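MAU2 chromatid cohesion factor homolog (Saccharomyces cerevisiae, PDB 4XDN) forms a complex with SCC2 that is required for loading the cohesin complex onto chromosomes and so takes part in sister chromatid cohesion. Local coordinates at residues G249-M261 with E277-L289. Residues are numbered along the deposited sequence; the frame is centred on the assembly and turned at random.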
ATOM      1  N   GLY A 249      -1.677  19.604  13.082  1.00 32.37           N
ATOM      2  CA  GLY A 249      -2.296  18.778  14.104  1.00 32.12           C
ATOM      3  C   GLY A 249      -1.614  17.425  14.237  1.00 32.20           C
ATOM      4  O   GLY A 249      -0.954  16.965  13.304  1.00 31.41           O
ATOM      5  N   PRO A 250      -1.778  16.771  15.398  1.00 32.83           N
ATOM      6  CA  PRO A 250      -1.080  15.512  15.691  1.00 33.52           C
ATOM      7  C   PRO A 250      -1.496  14.345  14.792  1.00 34.05           C
ATOM      8  O   PRO A 250      -0.672  13.471  14.518  1.00 34.85           O
ATOM      9  CB  PRO A 250      -1.459  15.236  17.150  1.00 34.39           C
ATOM     10  CG  PRO A 250      -2.740  15.955  17.356  1.00 35.62           C
ATOM     11  CD  PRO A 250      -2.669  17.177  16.499  1.00 35.56           C
ATOM     12  N   GLU A 251      -2.744  14.329  14.337  1.00 33.26           N
ATOM     13  CA  GLU A 251      -3.212  13.254  13.467  1.00 31.76           C
ATOM     14  C   GLU A 251      -2.483  13.274  12.124  1.00 32.03           C
ATOM     15  O   GLU A 251      -1.893  12.274  11.714  1.00 29.27           O
ATOM     16  CB  GLU A 251      -4.722  13.353  13.242  1.00 31.34           C
ATOM     17  CG  GLU A 251      -5.561  12.988  14.462  1.00 33.43           C
ATOM     18  CD  GLU A 251      -5.615  14.095  15.503  1.00 38.16           C
ATOM     19  OE1 GLU A 251      -5.694  15.283  15.118  1.00 38.25           O
ATOM     20  OE2 GLU A 251      -5.580  13.776  16.709  1.00 42.39           O
ATOM     21  N   LEU A 252      -2.518  14.418  11.446  1.00 30.48           N
ATOM     22  CA  LEU A 252      -1.893  14.536  10.135  1.00 28.95           C
ATOM     23  C   LEU A 252      -0.373  14.437  10.225  1.00 29.37           C
ATOM     24  O   LEU A 252       0.277  13.978   9.287  1.00 28.11           O
ATOM     25  CB  LEU A 252      -2.292  15.855   9.467  1.00 30.33           C
ATOM     26  CG  LEU A 252      -3.752  15.969   9.013  1.00 31.69           C
ATOM     27  CD1 LEU A 252      -4.036  17.369   8.477  1.00 32.12           C
ATOM     28  CD2 LEU A 252      -4.091  14.919   7.962  1.00 31.34           C
ATOM     29  N   TYR A 253       0.199  14.859  11.349  1.00 30.57           N
ATOM     30  CA  TYR A 253       1.645  14.778  11.515  1.00 28.54           C
ATOM     31  C   TYR A 253       2.084  13.323  11.678  1.00 29.69           C
ATOM     32  O   TYR A 253       3.161  12.941  11.227  1.00 30.74           O
ATOM     33  CB  TYR A 253       2.112  15.604  12.713  1.00 30.63           C
ATOM     34  CG  TYR A 253       3.604  15.858  12.699  1.00 35.29           C
ATOM     35  CD1 TYR A 253       4.144  16.887  11.940  1.00 38.35           C
ATOM     36  CD2 TYR A 253       4.473  15.060  13.434  1.00 37.56           C
ATOM     37  CE1 TYR A 253       5.508  17.121  11.919  1.00 40.91           C
ATOM     38  CE2 TYR A 253       5.838  15.285  13.417  1.00 39.68           C
ATOM     39  CZ  TYR A 253       6.349  16.317  12.656  1.00 42.05           C
ATOM     40  OH  TYR A 253       7.706  16.549  12.636  1.00 43.90           O
ATOM     41  N   ALA A 254       1.249  12.513  12.322  1.00 28.97           N
ATOM     42  CA  ALA A 254       1.524  11.085  12.441  1.00 30.48           C
ATOM     43  C   ALA A 254       1.589  10.462  11.052  1.00 30.41           C
ATOM     44  O   ALA A 254       2.380   9.553  10.799  1.00 28.64           O
ATOM     45  CB  ALA A 254       0.463  10.401  13.285  1.00 29.72           C
ATOM     46  N   TRP A 255       0.749  10.971  10.156  1.00 29.41           N
ATOM     47  CA  TRP A 255       0.715  10.513   8.773  1.00 27.70           C
ATOM     48  C   TRP A 255       1.995  10.927   8.062  1.00 28.03           C
ATOM     49  O   TRP A 255       2.550  10.165   7.273  1.00 28.61           O
ATOM     50  CB  TRP A 255      -0.512  11.088   8.059  1.00 27.83           C
ATOM     51  CG  TRP A 255      -0.764  10.534   6.691  1.00 27.24           C
ATOM     52  CD1 TRP A 255      -0.212   9.416   6.140  1.00 28.93           C
ATOM     53  CD2 TRP A 255      -1.643  11.080   5.698  1.00 28.47           C
ATOM     54  NE1 TRP A 255      -0.693   9.231   4.865  1.00 27.34           N
ATOM     55  CE2 TRP A 255      -1.572  10.240   4.570  1.00 26.70           C
ATOM     56  CE3 TRP A 255      -2.483  12.199   5.656  1.00 28.88           C
ATOM     57  CZ2 TRP A 255      -2.310  10.481   3.412  1.00 26.06           C
ATOM     58  CZ3 TRP A 255      -3.214  12.437   4.504  1.00 30.30           C
ATOM     59  CH2 TRP A 255      -3.122  11.582   3.398  1.00 28.49           C
ATOM     60  N   LYS A 256       2.458  12.140   8.346  1.00 28.69           N
ATOM     61  CA  LYS A 256       3.718  12.626   7.800  1.00 29.55           C
ATOM     62  C   LYS A 256       4.857  11.702   8.221  1.00 29.83           C
ATOM     63  O   LYS A 256       5.653  11.269   7.389  1.00 28.55           O
ATOM     64  CB  LYS A 256       3.990  14.060   8.268  1.00 32.31           C
ATOM     65  CG  LYS A 256       5.332  14.636   7.840  1.00 33.18           C
ATOM     66  CD  LYS A 256       6.104  15.164   9.041  1.00 36.14           C
ATOM     67  CE  LYS A 256       7.433  15.783   8.636  1.00 38.88           C
ATOM     68  NZ  LYS A 256       8.525  15.446   9.598  1.00 42.50           N
ATOM     69  N   LEU A 257       4.921  11.400   9.514  1.00 29.33           N
ATOM     70  CA  LEU A 257       5.971  10.547  10.050  1.00 31.53           C
ATOM     71  C   LEU A 257       5.907   9.145   9.452  1.00 29.74           C
ATOM     72  O   LEU A 257       6.938   8.552   9.137  1.00 30.55           O
ATOM     73  CB  LEU A 257       5.870  10.474  11.573  1.00 34.43           C
ATOM     74  CG  LEU A 257       6.140  11.784  12.316  1.00 36.63           C
ATOM     75  CD1 LEU A 257       5.807  11.632  13.789  1.00 40.73           C
ATOM     76  CD2 LEU A 257       7.587  12.222  12.140  1.00 37.99           C
ATOM     77  N   ALA A 258       4.697   8.622   9.292  1.00 27.95           N
ATOM     78  CA  ALA A 258       4.513   7.301   8.704  1.00 28.36           C
ATOM     79  C   ALA A 258       5.039   7.275   7.276  1.00 28.66           C
ATOM     80  O   ALA A 258       5.718   6.332   6.872  1.00 27.82           O
ATOM     81  CB  ALA A 258       3.050   6.904   8.732  1.00 25.35           C
ATOM     82  N   LEU A 259       4.728   8.317   6.516  1.00 28.27           N
ATOM     83  CA  LEU A 259       5.143   8.384   5.125  1.00 29.64           C
ATOM     84  C   LEU A 259       6.659   8.497   5.013  1.00 29.34           C
ATOM     85  O   LEU A 259       7.256   7.952   4.087  1.00 29.99           O
ATOM     86  CB  LEU A 259       4.470   9.560   4.417  1.00 31.08           C
ATOM     87  CG  LEU A 259       2.967   9.419   4.166  1.00 32.92           C
ATOM     88  CD1 LEU A 259       2.430  10.671   3.485  1.00 35.37           C
ATOM     89  CD2 LEU A 259       2.654   8.188   3.334  1.00 32.38           C
ATOM     90  N   GLU A 260       7.275   9.196   5.959  1.00 29.45           N
ATOM     91  CA  GLU A 260       8.725   9.332   5.971  1.00 34.38           C
ATOM     92  C   GLU A 260       9.378   7.980   6.263  1.00 35.17           C
ATOM     93  O   GLU A 260      10.474   7.696   5.786  1.00 37.99           O
ATOM     94  CB  GLU A 260       9.160  10.378   6.998  1.00 37.40           C
ATOM     95  CG  GLU A 260       8.887  11.814   6.561  1.00 38.75           C
ATOM     96  CD  GLU A 260       9.306  12.842   7.599  1.00 41.49           C
ATOM     97  OE1 GLU A 260       9.243  12.535   8.807  1.00 42.32           O
ATOM     98  OE2 GLU A 260       9.700  13.960   7.204  1.00 42.91           O
ATOM     99  N   MET A 261       8.692   7.150   7.041  1.00 33.85           N
ATOM    100  CA  MET A 261       9.157   5.795   7.317  1.00 35.86           C
ATOM    101  C   MET A 261       9.084   4.928   6.065  1.00 33.05           C
ATOM    102  O   MET A 261      10.014   4.180   5.762  1.00 32.52           O
ATOM    103  CB  MET A 261       8.334   5.164   8.441  1.00 37.02           C
ATOM    104  CG  MET A 261       8.942   5.324   9.825  1.00 39.48           C
ATOM    105  SD  MET A 261      10.474   4.397  10.036  1.00 50.95           S
ATOM    106  CE  MET A 261       9.878   2.711   9.917  1.00 80.77           C
ATOM    107  N   GLU A 277      12.097  10.137  15.883  1.00 44.84           N
ATOM    108  CA  GLU A 277      11.099  11.184  15.704  1.00 48.09           C
ATOM    109  C   GLU A 277       9.731  10.700  16.168  1.00 46.31           C
ATOM    110  O   GLU A 277       9.006  11.423  16.851  1.00 45.70           O
ATOM    111  CB  GLU A 277      11.034  11.628  14.242  1.00 53.33           C
ATOM    112  CG  GLU A 277      12.256  12.407  13.784  1.00 61.21           C
ATOM    113  CD  GLU A 277      12.113  12.950  12.376  1.00 66.50           C
ATOM    114  OE1 GLU A 277      11.031  13.481  12.047  1.00 67.04           O
ATOM    115  OE2 GLU A 277      13.087  12.845  11.599  1.00 69.77           O
ATOM    116  N   PHE A 278       9.384   9.471  15.794  1.00 45.61           N
ATOM    117  CA  PHE A 278       8.133   8.864  16.231  1.00 44.86           C
ATOM    118  C   PHE A 278       8.109   8.728  17.748  1.00 43.63           C
ATOM    119  O   PHE A 278       7.083   8.964  18.387  1.00 42.58           O
ATOM    120  CB  PHE A 278       7.941   7.489  15.585  1.00 45.06           C
ATOM    121  CG  PHE A 278       6.908   7.467  14.495  1.00 43.05           C
ATOM    122  CD1 PHE A 278       5.590   7.795  14.767  1.00 42.78           C
ATOM    123  CD2 PHE A 278       7.249   7.092  13.206  1.00 42.46           C
ATOM    124  CE1 PHE A 278       4.634   7.767  13.770  1.00 44.05           C
ATOM    125  CE2 PHE A 278       6.300   7.058  12.206  1.00 42.20           C
ATOM    126  CZ  PHE A 278       4.987   7.398  12.487  1.00 44.08           C
ATOM    127  N   LYS A 279       9.250   8.341  18.313  1.00 44.56           N
ATOM    128  CA  LYS A 279       9.396   8.192  19.756  1.00 45.66           C
ATOM    129  C   LYS A 279       9.095   9.505  20.472  1.00 46.32           C
ATOM    130  O   LYS A 279       8.298   9.539  21.409  1.00 46.85           O
ATOM    131  CB  LYS A 279      10.811   7.710  20.093  1.00 48.49           C
ATOM    132  CG  LYS A 279      11.200   7.798  21.567  1.00 52.69           C
ATOM    133  CD  LYS A 279      12.674   7.475  21.753  1.00 56.61           C
ATOM    134  CE  LYS A 279      13.189   7.961  23.100  1.00 61.90           C
ATOM    135  NZ  LYS A 279      14.678   7.997  23.142  1.00 65.56           N
ATOM    136  N   ASN A 280       9.737  10.581  20.028  1.00 47.75           N
ATOM    137  CA  ASN A 280       9.513  11.896  20.614  1.00 51.15           C
ATOM    138  C   ASN A 280       8.070  12.345  20.408  1.00 48.12           C
ATOM    139  O   ASN A 280       7.456  12.923  21.304  1.00 48.50           O
ATOM    140  CB  ASN A 280      10.472  12.925  20.012  1.00 55.77           C
ATOM    141  CG  ASN A 280      11.928  12.609  20.307  1.00 61.42           C
ATOM    142  OD1 ASN A 280      12.240  11.869  21.240  1.00 62.43           O
ATOM    143  ND2 ASN A 280      12.829  13.178  19.511  1.00 63.77           N
ATOM    144  N   PHE A 281       7.536  12.068  19.222  1.00 45.70           N
ATOM    145  CA  PHE A 281       6.159  12.416  18.895  1.00 45.85           C
ATOM    146  C   PHE A 281       5.180  11.749  19.857  1.00 45.92           C
ATOM    147  O   PHE A 281       4.286  12.401  20.396  1.00 46.49           O
ATOM    148  CB  PHE A 281       5.837  12.016  17.452  1.00 42.91           C
ATOM    149  CG  PHE A 281       4.386  12.155  17.094  1.00 41.25           C
ATOM    150  CD1 PHE A 281       3.815  13.405  16.930  1.00 41.80           C
ATOM    151  CD2 PHE A 281       3.593  11.033  16.917  1.00 40.20           C
ATOM    152  CE1 PHE A 281       2.483  13.536  16.602  1.00 41.15           C
ATOM    153  CE2 PHE A 281       2.257  11.158  16.586  1.00 39.04           C
ATOM    154  CZ  PHE A 281       1.702  12.412  16.428  1.00 39.90           C
ATOM    155  N   PHE A 282       5.362  10.452  20.075  1.00 45.20           N
ATOM    156  CA  PHE A 282       4.498   9.696  20.973  1.00 44.46           C
ATOM    157  C   PHE A 282       4.584  10.211  22.406  1.00 47.85           C
ATOM    158  O   PHE A 282       3.574  10.287  23.104  1.00 47.11           O
ATOM    159  CB  PHE A 282       4.861   8.208  20.940  1.00 42.85           C
ATOM    160  CG  PHE A 282       4.434   7.497  19.683  1.00 40.65           C
ATOM    161  CD1 PHE A 282       3.236   7.806  19.061  1.00 41.53           C
ATOM    162  CD2 PHE A 282       5.231   6.509  19.127  1.00 40.17           C
ATOM    163  CE1 PHE A 282       2.845   7.150  17.912  1.00 39.99           C
ATOM    164  CE2 PHE A 282       4.844   5.850  17.976  1.00 38.09           C
ATOM    165  CZ  PHE A 282       3.650   6.171  17.368  1.00 37.97           C
ATOM    166  N   ASP A 283       5.789  10.566  22.840  1.00 50.46           N
ATOM    167  CA  ASP A 283       5.999  11.036  24.206  1.00 52.98           C
ATOM    168  C   ASP A 283       5.187  12.289  24.513  1.00 54.61           C
ATOM    169  O   ASP A 283       4.773  12.502  25.653  1.00 56.19           O
ATOM    170  CB  ASP A 283       7.483  11.322  24.455  1.00 54.84           C
ATOM    171  CG  ASP A 283       8.316  10.059  24.561  1.00 56.24           C
ATOM    172  OD1 ASP A 283       7.742   8.977  24.804  1.00 55.11           O
ATOM    173  OD2 ASP A 283       9.552  10.155  24.413  1.00 59.24           O
ATOM    174  N   THR A 284       4.958  13.110  23.494  1.00 54.92           N
ATOM    175  CA  THR A 284       4.358  14.428  23.687  1.00 57.94           C
ATOM    176  C   THR A 284       2.949  14.553  23.108  1.00 54.60           C
ATOM    177  O   THR A 284       2.218  15.476  23.462  1.00 55.29           O
ATOM    178  CB  THR A 284       5.240  15.521  23.053  1.00 62.03           C
ATOM    179  OG1 THR A 284       5.388  15.267  21.651  1.00 62.66           O
ATOM    180  CG2 THR A 284       6.614  15.542  23.707  1.00 64.07           C
ATOM    181  N   ASN A 285       2.571  13.628  22.227  1.00 51.90           N
ATOM    182  CA  ASN A 285       1.296  13.723  21.515  1.00 51.67           C
ATOM    183  C   ASN A 285       0.444  12.459  21.600  1.00 48.95           C
ATOM    184  O   ASN A 285      -0.594  12.363  20.945  1.00 47.70           O
ATOM    185  CB  ASN A 285       1.549  14.066  20.047  1.00 53.31           C
ATOM    186  CG  ASN A 285       2.231  15.408  19.873  1.00 57.04           C
ATOM    187  OD1 ASN A 285       3.459  15.499  19.854  1.00 59.44           O
ATOM    188  ND2 ASN A 285       1.435  16.463  19.749  1.00 57.78           N
ATOM    189  N   LYS A 286       0.881  11.491  22.401  1.00 47.01           N
ATOM    190  CA  LYS A 286       0.099  10.279  22.625  1.00 46.85           C
ATOM    191  C   LYS A 286      -1.293  10.630  23.136  1.00 47.99           C
ATOM    192  O   LYS A 286      -2.297  10.199  22.571  1.00 46.53           O
ATOM    193  CB  LYS A 286       0.806   9.352  23.619  1.00 49.06           C
ATOM    194  CG  LYS A 286      -0.105   8.315  24.270  1.00 52.62           C
ATOM    195  CD  LYS A 286       0.692   7.274  25.044  1.00 57.55           C
ATOM    196  CE  LYS A 286      -0.223   6.262  25.723  1.00 60.83           C
ATOM    197  NZ  LYS A 286       0.507   5.039  26.167  1.00 62.83           N
ATOM    198  N   GLN A 287      -1.338  11.420  24.204  1.00 51.92           N
ATOM    199  CA  GLN A 287      -2.596  11.807  24.832  1.00 56.97           C
ATOM    200  C   GLN A 287      -3.529  12.493  23.840  1.00 54.95           C
ATOM    201  O   GLN A 287      -4.739  12.275  23.871  1.00 54.35           O
ATOM    202  CB  GLN A 287      -2.336  12.724  26.036  1.00 65.31           C
ATOM    203  CG  GLN A 287      -1.879  14.146  25.699  1.00 73.74           C
ATOM    204  CD  GLN A 287      -0.543  14.192  24.981  1.00 79.64           C
ATOM    205  OE1 GLN A 287       0.298  13.305  25.148  1.00 81.88           O
ATOM    206  NE2 GLN A 287      -0.339  15.231  24.176  1.00 81.25           N
ATOM    207  N   SER A 288      -2.964  13.312  22.958  1.00 57.08           N
ATOM    208  CA  SER A 288      -3.760  14.027  21.963  1.00 59.84           C
ATOM    209  C   SER A 288      -4.486  13.052  21.045  1.00 58.76           C
ATOM    210  O   SER A 288      -5.654  13.248  20.722  1.00 58.51           O
ATOM    211  CB  SER A 288      -2.879  14.964  21.134  1.00 61.71           C
ATOM    212  OG  SER A 288      -2.476  16.092  21.891  1.00 64.05           O
ATOM    213  N   LEU A 289      -3.787  12.000  20.631  1.00 57.79           N
ATOM    214  CA  LEU A 289      -4.369  11.004  19.740  1.00 55.90           C
ATOM    215  C   LEU A 289      -5.420  10.161  20.452  1.00 60.00           C
ATOM    216  O   LEU A 289      -6.429   9.786  19.857  1.00 61.99           O
ATOM    217  CB  LEU A 289      -3.277  10.096  19.170  1.00 49.41           C
ATOM    218  CG  LEU A 289      -2.220  10.780  18.300  1.00 44.86           C
ATOM    219  CD1 LEU A 289      -1.156   9.777  17.881  1.00 42.43           C
ATOM    220  CD2 LEU A 289      -2.849  11.434  17.077  1.00 42.24           C
TER
HETATM  221  O   HOH W   1      11.063  15.188   9.834  1.00 67.56           O
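Phe278 and Leu257 make the tightest apolar contact between the two helices. Leu257 CB lies over one face of the Phe278 ring, 3.6 Å from its centroid, a CH-pi contact. Met261 CG comes to the same ring at its edge. Ala254 and Ala258 complete the hole that takes Phe278 as a knob. Phe281 is a second knob, set among Pro250, Tyr253, Ala254 and Leu257. Its CG is anti to the backbone N (chi1 172°), which carries the ring across to helix 250-266. Leu257 CD1 meets Phe281 CG at 3.6 Å. Ala254 CB touches the far end of the ring, at CE2 and CZ. At its edge, Phe281 CZ is 3.2 Å from Pro250 O, a carbonyl that also accepts the backbone N-H of Ala254. The Tyr253 and Phe281 rings meet at a slant, their planes 38° apart, with Tyr253 CD2 against Phe281 CD1.

Pro250 is a knob in the reverse direction, among Phe281, Asn285, Ser288 and Leu289. Its CG lies 3.9 Å from Ser288 CB. Leu289 CD2 reaches both Pro250 CB and the bent side chain of Glu251.

Helices 250-266 and 272-291 follow one another in the chain, within the mostly helical array of this SCC4/mau-2 protein. Their segments here run at 130° to each other, nearer antiparallel than parallel. Helix 212-228 packs on Trp255 and Leu259, and helix 317-331 on Ala254 and Phe278. Trp255, Ala258 and Leu259 also touch apolar side chains of another protein chain.

Polar contacts gather at one margin. Lys256 NZ forms a salt bridge with Glu260 OE2 (3.1 Å). Lys256 NZ also donates to a water at 2.6 Å. The same water lies 2.8 Å from Glu277 OE1 and may donate to it, so that it can bridge the two side chains. The lysine charge probably offsets the repulsion between the carboxylates of Glu260 and Glu277.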